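Long-range contact in uncharacterized protein YLR132C (Kluyveromyces marxianus, PDB 6PFQ), which is Usb1, a 2H-superfamily phosphodiesterase that probably acts as an exoribonuclease on U6 snRNA: residues 33-45 against 175-187. Sequence-based numbering, arbitrary orientation.
Sequences VNAVMDTHHRNSF and RLDSLRNLVATEA
A bend at chi2 of R42 (-97°), followed by a straight run through chi3, carries its guanidinium across to helix 169-186, where R175, folded at chi2 and chi3, lays its own guanidinium over one face. The two planes are 15° apart and their centres 3.8 Å, an offset like-charge stack. The other face of R42 lies over CA of L179. At the rim, in the plane of the group, NH2 of R42 gives a nearly straight bond of 2.8 Å to OG of S178, while NH1 reaches the carbonyl O of R175 at 3.1 Å. That oxygen also accepts from N of L179, the two donors coming from opposite faces of its plane.

One turn further along, L182 puts CD1 over the centre of the H40 ring, 3.7 Å from the centroid, a CH-pi contact. NE2 of the same ring donates to OE1 of E186 at 2.6 Å; the bond is bent (138°), on the syn side but tilted out of both the ring and carboxylate planes. Beneath these polar groups M37 curls its thioether so that SD meets CD1 of L179 at 3.5 Å and CE lodges between CD2 of L182 and CG1 of V183. V36 packs on the backbone O and CB of E186 and, with V33, on CB of A187, whose carbonyl O accepts a hydrogen bond from NE1 of W102.

A Schellman motif with H41 as C-prime residue ends helix 20-39; its bond from N of R42 to O of M37 sets where R42 leaves the helix. The contact joins two helices on one lobe of the 2H fold. In-plane bonds fix the rotation of R42 and probably offset the cost of stacking two cations, while E186 would tend to favour a protonated H40.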
loop_
_atom_site.group_PDB
_atom_site.type_symbol
_atom_site.label_atom_id
_atom_site.label_comp_id
_atom_site.label_asym_id
_atom_site.label_seq_id
_atom_site.Cartn_x
_atom_site.Cartn_y
_atom_site.Cartn_z
ATOM N N VAL A 33 2.427 -14.596 11.846
ATOM C CA VAL A 33 2.625 -13.287 12.477
ATOM C C VAL A 33 1.676 -13.116 13.650
ATOM O O VAL A 33 2.063 -12.671 14.737
ATOM C CB VAL A 33 2.454 -12.150 11.449
ATOM C CG1 VAL A 33 2.557 -10.779 12.181
ATOM C CG2 VAL A 33 3.566 -12.248 10.414
ATOM N N ASN A 34 0.415 -13.469 13.456
ATOM C CA ASN A 34 -0.551 -13.241 14.518
ATOM C C ASN A 34 -0.340 -14.188 15.705
ATOM O O ASN A 34 -0.606 -13.801 16.855
ATOM C CB ASN A 34 -1.972 -13.358 13.954
ATOM C CG ASN A 34 -2.347 -12.151 13.124
ATOM O OD1 ASN A 34 -1.831 -11.056 13.347
ATOM N ND2 ASN A 34 -3.239 -12.340 12.176
ATOM N N ALA A 35 0.242 -15.366 15.485
ATOM C CA ALA A 35 0.618 -16.197 16.633
ATOM C C ALA A 35 1.654 -15.491 17.497
ATOM O O ALA A 35 1.596 -15.566 18.730
ATOM C CB ALA A 35 1.162 -17.564 16.158
ATOM N N VAL A 36 2.603 -14.793 16.870
ATOM C CA VAL A 36 3.553 -13.978 17.626
ATOM C C VAL A 36 2.842 -12.805 18.323
ATOM O O VAL A 36 3.141 -12.487 19.479
ATOM C CB VAL A 36 4.688 -13.498 16.709
ATOM C CG1 VAL A 36 5.624 -12.596 17.484
ATOM C CG2 VAL A 36 5.452 -14.701 16.111
ATOM N N MET A 37 1.892 -12.147 17.651
ATOM C CA MET A 37 1.161 -11.075 18.335
ATOM C C MET A 37 0.427 -11.616 19.565
ATOM O O MET A 37 0.460 -11.009 20.642
ATOM C CB MET A 37 0.169 -10.379 17.389
ATOM C CG MET A 37 0.792 -9.805 16.109
ATOM S SD MET A 37 2.042 -8.559 16.486
ATOM C CE MET A 37 3.533 -9.570 16.432
ATOM N N ASP A 38 -0.217 -12.773 19.431
ATOM C CA ASP A 38 -0.917 -13.373 20.572
ATOM C C ASP A 38 0.035 -13.640 21.727
ATOM O O ASP A 38 -0.271 -13.331 22.882
ATOM C CB ASP A 38 -1.565 -14.692 20.158
ATOM C CG ASP A 38 -2.812 -14.500 19.357
ATOM O OD1 ASP A 38 -3.385 -13.401 19.423
ATOM O OD2 ASP A 38 -3.228 -15.458 18.663
ATOM N N THR A 39 1.166 -14.287 21.434
ATOM C CA THR A 39 2.145 -14.593 22.473
ATOM C C THR A 39 2.544 -13.349 23.248
ATOM O O THR A 39 2.706 -13.388 24.474
ATOM C CB THR A 39 3.383 -15.197 21.827
ATOM O OG1 THR A 39 3.050 -16.487 21.325
ATOM C CG2 THR A 39 4.543 -15.261 22.800
ATOM N N HIS A 40 2.668 -12.219 22.555
ATOM C CA HIS A 40 3.124 -10.990 23.174
ATOM C C HIS A 40 1.995 -10.069 23.583
ATOM O O HIS A 40 2.261 -8.908 23.908
ATOM C CB HIS A 40 4.091 -10.283 22.229
ATOM C CG HIS A 40 5.401 -10.990 22.111
ATOM N ND1 HIS A 40 6.496 -10.650 22.870
ATOM C CD2 HIS A 40 5.774 -12.051 21.365
ATOM C CE1 HIS A 40 7.498 -11.458 22.577
ATOM N NE2 HIS A 40 7.090 -12.312 21.660
ATOM N N HIS A 41 0.746 -10.555 23.566
ATOM C CA HIS A 41 -0.415 -9.775 23.999
ATOM C C HIS A 41 -0.528 -8.470 23.212
ATOM O O HIS A 41 -0.837 -7.402 23.765
ATOM C CB HIS A 41 -0.373 -9.524 25.508
ATOM C CG HIS A 41 -0.276 -10.785 26.304
ATOM N ND1 HIS A 41 0.883 -11.180 26.937
ATOM C CD2 HIS A 41 -1.172 -11.778 26.504
ATOM C CE1 HIS A 41 0.685 -12.347 27.522
ATOM N NE2 HIS A 41 -0.552 -12.734 27.269
ATOM N N ARG A 42 -0.286 -8.568 21.907
ATOM C CA ARG A 42 -0.456 -7.464 20.971
ATOM C C ARG A 42 -1.702 -7.671 20.121
ATOM O O ARG A 42 -2.165 -8.795 19.935
ATOM C CB ARG A 42 0.746 -7.335 20.035
ATOM C CG ARG A 42 2.073 -7.218 20.741
ATOM C CD ARG A 42 2.469 -5.794 20.845
ATOM N NE ARG A 42 3.815 -5.615 21.373
ATOM C CZ ARG A 42 4.505 -4.490 21.225
ATOM N NH1 ARG A 42 3.972 -3.454 20.566
ATOM N NH2 ARG A 42 5.717 -4.394 21.750
ATOM N N ASN A 43 -2.210 -6.568 19.561
ATOM C CA ASN A 43 -3.291 -6.654 18.581
ATOM C C ASN A 43 -2.854 -7.425 17.334
ATOM O O ASN A 43 -1.701 -7.342 16.883
ATOM C CB ASN A 43 -3.749 -5.244 18.184
ATOM C CG ASN A 43 -4.725 -4.645 19.188
ATOM O OD1 ASN A 43 -5.109 -5.299 20.143
ATOM N ND2 ASN A 43 -5.128 -3.391 18.966
ATOM N N SER A 44 -3.780 -8.202 16.793
ATOM C CA SER A 44 -3.567 -8.973 15.571
ATOM C C SER A 44 -3.921 -8.189 14.298
ATOM O O SER A 44 -4.724 -7.256 14.300
ATOM C CB SER A 44 -4.382 -10.270 15.619
ATOM O OG SER A 44 -3.698 -11.207 16.444
ATOM N N PHE A 45 -3.331 -8.635 13.192
ATOM C CA PHE A 45 -3.523 -8.064 11.871
ATOM C C PHE A 45 -4.659 -8.763 11.144
ATOM O O PHE A 45 -4.676 -10.003 11.053
ATOM C CB PHE A 45 -2.224 -8.196 11.065
ATOM C CG PHE A 45 -1.098 -7.388 11.637
ATOM C CD1 PHE A 45 -1.001 -6.019 11.363
ATOM C CD2 PHE A 45 -0.149 -7.992 12.473
ATOM C CE1 PHE A 45 0.040 -5.272 11.914
ATOM C CE2 PHE A 45 0.905 -7.248 13.034
ATOM C CZ PHE A 45 0.994 -5.888 12.746
ATOM N N ARG A 175 5.077 2.117 21.388
ATOM C CA ARG A 175 4.519 0.787 21.146
ATOM C C ARG A 175 4.576 0.437 19.655
ATOM O O ARG A 175 4.764 -0.732 19.295
ATOM C CB ARG A 175 3.086 0.704 21.683
ATOM C CG ARG A 175 2.972 0.849 23.222
ATOM C CD ARG A 175 3.686 -0.268 23.987
ATOM N NE ARG A 175 2.892 -1.497 24.065
ATOM C CZ ARG A 175 3.371 -2.695 24.414
ATOM N NH1 ARG A 175 4.654 -2.846 24.718
ATOM N NH2 ARG A 175 2.566 -3.752 24.445
ATOM N N LEU A 176 4.462 1.437 18.788
ATOM C CA LEU A 176 4.635 1.200 17.359
ATOM C C LEU A 176 6.072 0.775 17.036
ATOM O O LEU A 176 6.297 -0.167 16.255
ATOM C CB LEU A 176 4.253 2.461 16.581
ATOM C CG LEU A 176 4.611 2.479 15.105
ATOM C CD1 LEU A 176 3.910 1.337 14.353
ATOM C CD2 LEU A 176 4.209 3.860 14.515
ATOM N N ASP A 177 7.062 1.442 17.630
ATOM C CA ASP A 177 8.440 1.031 17.354
ATOM C C ASP A 177 8.765 -0.335 17.960
ATOM O O ASP A 177 9.491 -1.128 17.351
ATOM C CB ASP A 177 9.399 2.114 17.862
ATOM C CG ASP A 177 9.388 3.352 16.943
ATOM O OD1 ASP A 177 9.173 3.196 15.718
ATOM O OD2 ASP A 177 9.584 4.475 17.441
ATOM N N SER A 178 8.221 -0.668 19.118
ATOM C CA SER A 178 8.462 -2.018 19.613
ATOM C C SER A 178 7.646 -3.049 18.834
ATOM O O SER A 178 8.061 -4.200 18.720
ATOM C CB SER A 178 8.184 -2.120 21.113
ATOM O OG SER A 178 6.854 -1.862 21.453
ATOM N N LEU A 179 6.502 -2.666 18.269
ATOM C CA LEU A 179 5.805 -3.600 17.382
ATOM C C LEU A 179 6.627 -3.856 16.119
ATOM O O LEU A 179 6.765 -5.002 15.673
ATOM C CB LEU A 179 4.411 -3.055 17.015
ATOM C CG LEU A 179 3.628 -3.798 15.924
ATOM C CD1 LEU A 179 3.361 -5.269 16.295
ATOM C CD2 LEU A 179 2.304 -3.027 15.585
ATOM N N ARG A 180 7.176 -2.785 15.524
ATOM C CA ARG A 180 8.039 -2.940 14.361
ATOM C C ARG A 180 9.222 -3.851 14.685
ATOM O O ARG A 180 9.572 -4.748 13.898
ATOM C CB ARG A 180 8.547 -1.579 13.907
ATOM C CG ARG A 180 7.443 -0.727 13.239
ATOM C CD ARG A 180 7.893 0.730 13.182
ATOM N NE ARG A 180 7.052 1.501 12.255
ATOM C CZ ARG A 180 7.012 2.825 12.242
ATOM N NH1 ARG A 180 7.739 3.505 13.147
ATOM N NH2 ARG A 180 6.239 3.465 11.352
ATOM N N ASN A 181 9.841 -3.653 15.851
ATOM C CA ASN A 181 10.962 -4.520 16.217
ATOM C C ASN A 181 10.504 -5.951 16.443
ATOM O O ASN A 181 11.227 -6.893 16.120
ATOM C CB ASN A 181 11.666 -4.003 17.481
ATOM C CG ASN A 181 12.771 -4.959 17.965
ATOM O OD1 ASN A 181 13.810 -5.068 17.342
ATOM N ND2 ASN A 181 12.512 -5.684 19.046
ATOM N N LEU A 182 9.330 -6.128 17.045
ATOM C CA LEU A 182 8.851 -7.468 17.349
ATOM C C LEU A 182 8.594 -8.278 16.078
ATOM O O LEU A 182 9.039 -9.428 15.969
ATOM C CB LEU A 182 7.601 -7.384 18.220
ATOM C CG LEU A 182 6.947 -8.724 18.534
ATOM C CD1 LEU A 182 7.922 -9.626 19.318
ATOM C CD2 LEU A 182 5.595 -8.514 19.263
ATOM N N VAL A 183 7.880 -7.701 15.098
ATOM C CA VAL A 183 7.592 -8.499 13.907
ATOM C C VAL A 183 8.875 -8.783 13.151
ATOM O O VAL A 183 9.048 -9.895 12.603
ATOM C CB VAL A 183 6.528 -7.865 12.984
ATOM C CG1 VAL A 183 5.210 -7.732 13.719
ATOM C CG2 VAL A 183 6.971 -6.500 12.409
ATOM N N ALA A 184 9.830 -7.840 13.175
ATOM C CA ALA A 184 11.093 -8.070 12.477
ATOM C C ALA A 184 11.941 -9.143 13.162
ATOM O O ALA A 184 12.588 -9.955 12.492
ATOM C CB ALA A 184 11.866 -6.752 12.369
ATOM N N THR A 185 11.978 -9.159 14.485
ATOM C CA THR A 185 12.868 -10.100 15.169
ATOM C C THR A 185 12.245 -11.472 15.366
ATOM O O THR A 185 12.960 -12.486 15.336
ATOM C CB THR A 185 13.282 -9.563 16.545
ATOM O OG1 THR A 185 12.125 -9.436 17.357
ATOM C CG2 THR A 185 13.906 -8.219 16.446
ATOM N N GLU A 186 10.929 -11.543 15.578
ATOM C CA GLU A 186 10.307 -12.806 15.959
ATOM C C GLU A 186 9.298 -13.343 14.959
ATOM O O GLU A 186 8.842 -14.474 15.141
ATOM C CB GLU A 186 9.607 -12.676 17.330
ATOM C CG GLU A 186 10.583 -12.550 18.504
ATOM C CD GLU A 186 9.894 -12.616 19.863
ATOM O OE1 GLU A 186 8.799 -13.212 19.961
ATOM O OE2 GLU A 186 10.454 -12.073 20.842
ATOM N N ALA A 187 8.930 -12.585 13.916
ATOM C CA ALA A 187 7.854 -13.016 13.016
ATOM C C ALA A 187 8.245 -12.962 11.539
ATOM O O ALA A 187 7.370 -12.877 10.673
ATOM C CB ALA A 187 6.599 -12.174 13.249
#